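Long-range contact in protease Do-like 1, chloroplastic (Arabidopsis thaliana, PDB 3QO6), which acts as a chloroplast serine protease of the HtrA (Deg) type, required at high temperature and possibly involved in degrading damaged proteins: residues Leu254-Ala258 with Leu269-Lys273. Sequence-based numbering, arbitrary orientation.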
loop_
_atom_site.group_PDB
_atom_site.type_symbol
_atom_site.label_atom_id
_atom_site.label_comp_id
_atom_site.label_asym_id
_atom_site.label_seq_id
_atom_site.Cartn_x
_atom_site.Cartn_y
_atom_site.Cartn_z
ATOM N N LEU B 254 21.168 -25.594 -18.639
ATOM C CA LEU B 254 22.564 -25.182 -18.493
ATOM C C LEU B 254 23.107 -25.621 -17.138
ATOM O O LEU B 254 22.637 -25.125 -16.111
ATOM C CB LEU B 254 22.643 -23.652 -18.585
ATOM C CG LEU B 254 23.967 -22.893 -18.659
ATOM C CD1 LEU B 254 23.656 -21.417 -18.553
ATOM C CD2 LEU B 254 24.908 -23.289 -17.557
ATOM N N VAL B 255 24.084 -26.524 -17.090
ATOM C CA VAL B 255 24.574 -26.864 -15.764
ATOM C C VAL B 255 25.510 -25.742 -15.335
ATOM O O VAL B 255 26.399 -25.333 -16.069
ATOM C CB VAL B 255 25.283 -28.286 -15.647
ATOM C CG1 VAL B 255 24.803 -29.243 -16.726
ATOM C CG2 VAL B 255 26.763 -28.147 -15.607
ATOM N N LEU B 256 25.253 -25.201 -14.157
ATOM C CA LEU B 256 26.056 -24.135 -13.628
ATOM C C LEU B 256 27.191 -24.758 -12.838
ATOM O O LEU B 256 28.330 -24.293 -12.894
ATOM C CB LEU B 256 25.200 -23.259 -12.720
ATOM C CG LEU B 256 23.978 -22.631 -13.409
ATOM C CD1 LEU B 256 23.194 -21.777 -12.415
ATOM C CD2 LEU B 256 24.437 -21.780 -14.591
ATOM N N ASP B 257 26.887 -25.826 -12.102
ATOM C CA ASP B 257 27.910 -26.496 -11.292
ATOM C C ASP B 257 27.695 -28.002 -11.136
ATOM O O ASP B 257 26.563 -28.486 -10.955
ATOM C CB ASP B 257 27.985 -25.862 -9.901
ATOM C CG ASP B 257 29.255 -26.228 -9.162
ATOM O OD1 ASP B 257 29.204 -26.424 -7.936
ATOM O OD2 ASP B 257 30.318 -26.303 -9.800
ATOM N N ALA B 258 28.799 -28.736 -11.220
ATOM C CA ALA B 258 28.797 -30.187 -11.067
ATOM C C ALA B 258 29.972 -30.444 -10.157
ATOM O O ALA B 258 31.111 -30.631 -10.628
ATOM C CB ALA B 258 29.007 -30.879 -12.401
ATOM N N LEU B 269 31.048 -33.894 -16.054
ATOM C CA LEU B 269 30.267 -32.856 -16.725
ATOM C C LEU B 269 30.915 -31.522 -16.357
ATOM O O LEU B 269 31.390 -31.349 -15.227
ATOM C CB LEU B 269 28.820 -32.857 -16.254
ATOM C CG LEU B 269 27.862 -33.578 -17.189
ATOM C CD1 LEU B 269 28.232 -35.057 -17.237
ATOM C CD2 LEU B 269 26.422 -33.368 -16.714
ATOM N N GLN B 270 30.927 -30.574 -17.291
ATOM C CA GLN B 270 31.562 -29.285 -17.030
ATOM C C GLN B 270 30.636 -28.190 -16.537
ATOM O O GLN B 270 29.504 -28.044 -17.008
ATOM C CB GLN B 270 32.268 -28.792 -18.280
ATOM C CG GLN B 270 33.256 -29.786 -18.854
ATOM C CD GLN B 270 33.745 -29.368 -20.225
ATOM O OE1 GLN B 270 34.281 -30.180 -20.974
ATOM N NE2 GLN B 270 33.562 -28.089 -20.564
ATOM N N SER B 271 31.152 -27.407 -15.598
ATOM C CA SER B 271 30.426 -26.298 -15.006
ATOM C C SER B 271 30.667 -24.995 -15.784
ATOM O O SER B 271 31.544 -24.915 -16.648
ATOM C CB SER B 271 30.883 -26.141 -13.565
ATOM O OG SER B 271 30.935 -27.411 -12.940
ATOM N N THR B 272 29.881 -23.971 -15.480
ATOM C CA THR B 272 30.026 -22.686 -16.150
ATOM C C THR B 272 31.135 -21.915 -15.445
ATOM O O THR B 272 31.142 -21.874 -14.217
ATOM C CB THR B 272 28.726 -21.907 -16.053
ATOM O OG1 THR B 272 27.678 -22.684 -16.638
ATOM C CG2 THR B 272 28.842 -20.583 -16.771
ATOM N N LYS B 273 32.065 -21.329 -16.210
ATOM C CA LYS B 273 33.190 -20.564 -15.647
ATOM C C LYS B 273 33.316 -19.163 -16.243
ATOM O O LYS B 273 32.429 -18.722 -16.971
ATOM C CB LYS B 273 34.518 -21.304 -15.856
ATOM C CG LYS B 273 34.751 -22.512 -14.948
ATOM C CD LYS B 273 36.233 -22.952 -14.952
ATOM C CE LYS B 273 37.154 -21.880 -14.325
ATOM N NZ LYS B 273 38.631 -22.168 -14.374
#
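Ser-271 and Thr-272 both carry their hydroxyl anti to the carbonyl carbon, with chi1 of -45° and -58°; the threonine oxygen meets strand 253-257 and the serine oxygen the residue just past its end. Thr-272 OG1 donates to Val-255 O over 3.0 Å, tilted somewhat from the carbonyl plane. One residue along, Thr-272 N reaches Leu-256 O at 3.0 Å; the N-H angle of 159° is fairly straight, although the donor stands above the carbonyl plane. Ser-271 OG in turn accepts a hydrogen bond from the Ala-258 amide, N to OG 3.0 Å. With that oxygen missing, an alanine here would probably leave the Ala-258 amide without this acceptor and the start of the loop after the strand less firmly held. Apolar contacts are sparser: Ala-258 CB lies 4.3 Å from Leu-269 CB. Val-255 CG1 approaches Leu-269 CD2 at 4.4 Å. The strand end that receives these bonds carries a classic beta bulge, where Leu-256 and Asp-257 pair together with Lys-238; the loop after helix 263-266 joins this part of the PDZ domain. Phe-43 of a second subunit packs on Leu-256 and Thr-272, placing the contact beside a subunit interface. Since Thr-272 OG1 gives its proton to Val-255 O and accepts a hydrogen bond from Gly-283 N, this buried hydroxyl has two partners, and the loop is held chiefly by polar bonds to backbone.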